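Local structure of ABC transporter ATP-binding/permease protein Rv1747 (Mycobacterium tuberculosis, 6CCD) at residues P8-Y14 and A96-G102; V39-I44 and I89-P95. The protein is an ABC transporter, needed for virulence, that moves an unidentified substrate across the membrane, represented here by its first FHA (phosphothreonine-binding) domain. Residues are numbered along the deposited sequence.

Contact 1. Residues P8-Y14 and A96-G102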
# COMPACT_ATOMS: atom_id res chain seq x y z
N PRO A 8 12.65 -0.74 10.40
CA PRO A 8 12.39 -2.02 9.74
C PRO A 8 12.00 -1.79 8.29
O PRO A 8 11.49 -0.72 7.95
CB PRO A 8 11.23 -2.60 10.53
CG PRO A 8 10.49 -1.36 11.03
CD PRO A 8 11.57 -0.36 11.34
N VAL A 9 12.27 -2.76 7.44
CA VAL A 9 11.84 -2.69 6.05
C VAL A 9 10.36 -3.05 5.96
O VAL A 9 9.79 -3.66 6.88
CB VAL A 9 12.66 -3.65 5.15
CG1 VAL A 9 14.13 -3.24 5.15
CG2 VAL A 9 12.50 -5.09 5.62
N LEU A 10 9.74 -2.68 4.85
CA LEU A 10 8.35 -3.04 4.59
C LEU A 10 8.28 -3.94 3.38
O LEU A 10 8.74 -3.58 2.29
CB LEU A 10 7.50 -1.79 4.35
CG LEU A 10 6.05 -2.10 3.99
CD1 LEU A 10 5.28 -2.63 5.19
CD2 LEU A 10 5.39 -0.86 3.38
N THR A 11 7.71 -5.13 3.56
CA THR A 11 7.45 -6.03 2.46
C THR A 11 6.00 -5.91 2.05
O THR A 11 5.10 -5.90 2.90
CB THR A 11 7.78 -7.49 2.84
OG1 THR A 11 9.19 -7.58 3.06
CG2 THR A 11 7.38 -8.45 1.72
N VAL A 12 5.78 -5.76 0.75
CA VAL A 12 4.46 -5.67 0.17
C VAL A 12 4.22 -6.88 -0.72
O VAL A 12 4.94 -7.09 -1.69
CB VAL A 12 4.28 -4.39 -0.67
CG1 VAL A 12 2.83 -4.30 -1.20
CG2 VAL A 12 4.68 -3.15 0.15
N ARG A 13 3.20 -7.66 -0.39
CA ARG A 13 2.82 -8.83 -1.17
C ARG A 13 1.52 -8.58 -1.91
O ARG A 13 0.48 -8.31 -1.30
CB ARG A 13 2.68 -10.05 -0.26
CG ARG A 13 2.66 -11.38 -1.00
CD ARG A 13 2.97 -12.53 -0.05
NE ARG A 13 4.19 -12.28 0.71
CZ ARG A 13 4.22 -11.95 1.99
NH1 ARG A 13 3.09 -11.83 2.67
NH2 ARG A 13 5.38 -11.73 2.59
N TYR A 14 1.59 -8.66 -3.24
CA TYR A 14 0.42 -8.46 -4.08
C TYR A 14 0.35 -9.52 -5.16
O TYR A 14 1.30 -9.69 -5.92
CB TYR A 14 0.44 -7.09 -4.75
CG TYR A 14 -0.55 -7.04 -5.90
CD1 TYR A 14 -1.91 -7.06 -5.65
CD2 TYR A 14 -0.12 -7.03 -7.22
CE1 TYR A 14 -2.83 -7.04 -6.67
CE2 TYR A 14 -1.04 -7.01 -8.26
CZ TYR A 14 -2.39 -7.02 -7.97
OH TYR A 14 -3.33 -7.00 -8.96
N ALA A 96 -5.98 -6.95 -3.25
CA ALA A 96 -5.54 -7.01 -1.86
C ALA A 96 -4.03 -6.79 -1.77
O ALA A 96 -3.27 -7.30 -2.59
CB ALA A 96 -5.92 -8.36 -1.24
N LEU A 97 -3.61 -6.01 -0.78
CA LEU A 97 -2.20 -5.85 -0.46
C LEU A 97 -1.91 -6.40 0.94
O LEU A 97 -2.61 -6.07 1.89
CB LEU A 97 -1.78 -4.37 -0.53
CG LEU A 97 -2.11 -3.60 -1.80
CD1 LEU A 97 -1.82 -2.11 -1.58
CD2 LEU A 97 -1.35 -4.14 -3.00
N ASP A 98 -0.89 -7.24 1.05
CA ASP A 98 -0.46 -7.75 2.34
C ASP A 98 0.83 -7.05 2.74
O ASP A 98 1.81 -7.08 1.99
CB ASP A 98 -0.24 -9.26 2.28
CG ASP A 98 -1.54 -10.04 2.24
OD1 ASP A 98 -2.47 -9.65 2.98
OD2 ASP A 98 -1.63 -11.03 1.48
N PHE A 99 0.83 -6.44 3.91
CA PHE A 99 2.01 -5.73 4.40
C PHE A 99 2.70 -6.53 5.49
O PHE A 99 2.03 -7.11 6.34
CB PHE A 99 1.64 -4.35 4.95
CG PHE A 99 1.03 -3.43 3.95
CD1 PHE A 99 1.71 -3.09 2.79
CD2 PHE A 99 -0.21 -2.86 4.18
CE1 PHE A 99 1.15 -2.23 1.87
CE2 PHE A 99 -0.77 -2.00 3.27
CZ PHE A 99 -0.09 -1.68 2.11
N GLU A 100 4.02 -6.56 5.47
CA GLU A 100 4.72 -7.20 6.58
C GLU A 100 5.94 -6.37 6.95
O GLU A 100 6.70 -5.95 6.09
CB GLU A 100 5.09 -8.63 6.20
CG GLU A 100 6.33 -9.18 6.86
CD GLU A 100 6.63 -10.60 6.39
OE1 GLU A 100 5.67 -11.41 6.35
OE2 GLU A 100 7.80 -10.90 6.06
N VAL A 101 6.09 -6.10 8.24
CA VAL A 101 7.17 -5.24 8.72
C VAL A 101 8.32 -6.07 9.28
O VAL A 101 8.09 -6.93 10.12
CB VAL A 101 6.68 -4.29 9.82
CG1 VAL A 101 7.81 -3.40 10.27
CG2 VAL A 101 5.50 -3.45 9.33
N GLY A 102 9.54 -5.80 8.82
CA GLY A 102 10.70 -6.49 9.34
C GLY A 102 11.05 -7.73 8.53
O GLY A 102 10.30 -8.12 7.65
O HOH W 1 -1.20 -10.74 -1.37
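Start on the face that carries Leu-10, Val-12, Phe-99 and Val-101. Leu-10 CD1 packs on Phe-99 CB at 4.0 Å and on Val-101 CG2 at 4.2 Å, while Val-12 CG2 meets the edge of the Phe-99 ring, 4.0 Å from its CD1. Pro-8 CG closes on Val-101 CG1 at 3.5 Å.

The backbones run antiparallel, axes 4.7 Å apart. Hydrogen bonds run from Thr-11 N to Glu-100 O (2.8 Å), Glu-100 N to Thr-11 O (2.9 Å), Arg-13 N to Asp-98 O (2.8 Å) and Asp-98 N to Arg-13 O (2.9 Å). Gly-102 N adds one to Val-9 O at 2.9 Å. On the polar face, Arg-13 NH2 makes a long salt bridge to Glu-100 OE1 (3.8 Å); Arg-13 NE has its stronger salt bridge with Glu-18. A water joins Arg-13 O (3.0 Å) to Asp-98 OD2 (2.9 Å).

Strands 17-21 and 84-89 flank the pair; the apolar face lies against Leu-51, Trp-58 and Ala-60 of the second sheet of the FHA beta sandwich.

Contact 2. Residues V39-I44 and I89-P95; sequences VAHPLI and IGNPDGP
Build two loops meeting mainly through apolar side chains, some laid on the other loop's backbone. Segment 39-44 is extended at Val-39, then makes a type I turn from His-41 to Ile-44 (Ile-44 N to His-41 O 2.9 Å). Segment 89-95 makes another from Asn-91 to Gly-94 (Gly-94 N to Asn-91 O 3.0 Å), and Ile-89 N bonds to Pro-95 O at 3.0 Å. Bring Leu-43 CA to 5.1 Å from Gly-90 CA.

Set Ile-44 to m, m so that its CD1 lies 3.6 Å from CG1 of Ile-89 (p, t) and 3.7 Å from Gly-90 CA; a CB on Gly-90, at phi/psi 92/-27, would clash with that methyl and jam against Ile-89 O. Leu-43 (m, t) puts CD2 3.9 Å from Gly-90 O. Pro-95 takes Val-39 (t) CG1 on its CB at 3.6 Å and His-41 CB on its CG at 3.9 Å. His-41 (chi1 t, chi2 -83°) accepts at ND1 from Leu-43 N, 3.2 Å.

Leu-43 O and Ile-44 O accept hydrogen bonds from the side chains of Asn-67 and Arg-31. The loops meet at one end of an FHA beta sandwich, probably the phosphopeptide-binding end, as in other FHA domains.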
# COMPACT_ATOMS: atom_id res chain seq x y z
N VAL A 39 -0.46 -2.37 -9.90
CA VAL A 39 -1.74 -3.07 -9.80
C VAL A 39 -2.58 -2.59 -10.97
O VAL A 39 -2.98 -1.43 -10.99
CB VAL A 39 -2.44 -2.79 -8.46
CG1 VAL A 39 -3.79 -3.51 -8.39
CG2 VAL A 39 -1.55 -3.19 -7.27
N ALA A 40 -2.84 -3.46 -11.94
CA ALA A 40 -3.38 -3.02 -13.23
C ALA A 40 -4.91 -2.90 -13.28
O ALA A 40 -5.45 -2.36 -14.24
CB ALA A 40 -2.91 -3.98 -14.35
N HIS A 41 -5.61 -3.38 -12.25
CA HIS A 41 -7.06 -3.37 -12.32
C HIS A 41 -7.62 -1.94 -12.52
O HIS A 41 -7.14 -0.99 -11.91
CB HIS A 41 -7.66 -3.99 -11.05
CG HIS A 41 -9.09 -4.38 -11.22
ND1 HIS A 41 -10.13 -3.48 -11.07
CD2 HIS A 41 -9.66 -5.56 -11.57
CE1 HIS A 41 -11.27 -4.10 -11.31
NE2 HIS A 41 -11.02 -5.36 -11.61
N PRO A 42 -8.64 -1.79 -13.40
CA PRO A 42 -9.14 -0.45 -13.74
C PRO A 42 -9.73 0.34 -12.56
O PRO A 42 -9.89 1.55 -12.66
CB PRO A 42 -10.23 -0.73 -14.79
CG PRO A 42 -10.53 -2.17 -14.68
CD PRO A 42 -9.26 -2.83 -14.24
N LEU A 43 -10.05 -0.32 -11.45
CA LEU A 43 -10.49 0.40 -10.25
C LEU A 43 -9.40 1.31 -9.69
O LEU A 43 -9.67 2.28 -8.96
CB LEU A 43 -10.92 -0.58 -9.17
CG LEU A 43 -12.27 -1.28 -9.32
CD1 LEU A 43 -12.39 -2.37 -8.27
CD2 LEU A 43 -13.37 -0.25 -9.15
N ILE A 44 -8.15 0.99 -10.02
CA ILE A 44 -7.00 1.60 -9.36
C ILE A 44 -6.46 2.82 -10.11
O ILE A 44 -6.32 2.80 -11.33
CB ILE A 44 -5.91 0.53 -9.17
CG1 ILE A 44 -6.51 -0.66 -8.41
CG2 ILE A 44 -4.70 1.07 -8.40
CD1 ILE A 44 -7.34 -0.26 -7.15
N ILE A 89 -7.54 -2.12 -2.07
CA ILE A 89 -7.68 -0.84 -2.75
C ILE A 89 -8.75 -0.96 -3.83
O ILE A 89 -8.93 -2.03 -4.42
CB ILE A 89 -6.35 -0.38 -3.36
CG1 ILE A 89 -5.69 -1.52 -4.15
CG2 ILE A 89 -5.38 0.08 -2.25
CD1 ILE A 89 -4.37 -1.10 -4.81
N GLY A 90 -9.45 0.15 -4.08
CA GLY A 90 -10.44 0.22 -5.15
C GLY A 90 -11.85 -0.14 -4.72
O GLY A 90 -12.81 0.32 -5.31
N ASN A 91 -11.96 -0.98 -3.69
CA ASN A 91 -13.24 -1.49 -3.21
C ASN A 91 -12.94 -2.43 -2.05
O ASN A 91 -11.80 -2.85 -1.92
CB ASN A 91 -14.01 -2.24 -4.32
CG ASN A 91 -15.16 -1.43 -4.89
OD1 ASN A 91 -15.64 -0.47 -4.27
ND2 ASN A 91 -15.62 -1.81 -6.08
N PRO A 92 -13.95 -2.77 -1.23
CA PRO A 92 -13.71 -3.74 -0.16
C PRO A 92 -13.21 -5.10 -0.69
O PRO A 92 -12.49 -5.81 0.02
CB PRO A 92 -15.08 -3.89 0.51
CG PRO A 92 -16.06 -3.40 -0.51
CD PRO A 92 -15.34 -2.29 -1.21
N ASP A 93 -13.61 -5.45 -1.90
CA ASP A 93 -13.12 -6.68 -2.52
C ASP A 93 -12.22 -6.40 -3.71
O ASP A 93 -12.07 -7.25 -4.59
CB ASP A 93 -14.29 -7.55 -2.98
CG ASP A 93 -15.15 -6.87 -4.01
OD1 ASP A 93 -15.04 -5.63 -4.15
OD2 ASP A 93 -15.96 -7.57 -4.66
N GLY A 94 -11.61 -5.22 -3.75
CA GLY A 94 -10.67 -4.90 -4.81
C GLY A 94 -9.34 -5.58 -4.53
O GLY A 94 -9.24 -6.35 -3.58
N PRO A 95 -8.32 -5.32 -5.37
CA PRO A 95 -6.99 -5.91 -5.20
C PRO A 95 -6.49 -5.83 -3.76
O PRO A 95 -6.61 -4.78 -3.10
CB PRO A 95 -6.12 -5.08 -6.14
CG PRO A 95 -7.07 -4.70 -7.25
CD PRO A 95 -8.40 -4.46 -6.56

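Overall arrangement
Contact 1 pairs two strands near the start and end of the modelled chain, while contact 2 joins two loops that both fall between them in sequence. Their centres are about 17 Å apart, yet they touch where strand 96-101 begins directly after the loop 89-95. There Tyr-14 reaches across: its OH is 3.6 Å from Val-39 CG1 and its CE1 3.9 Å from Pro-95 CB. Beside it, Leu-97 CD1 lies 4.2 Å from Ile-89 CG2, so the apolar packing continues from the strands to the loops. No phosphopeptide is modelled; by analogy with other FHA domains, contact 2, with Arg-31 and Asn-67 bonded to its carbonyls, probably lies nearer the phosphothreonine site than contact 1.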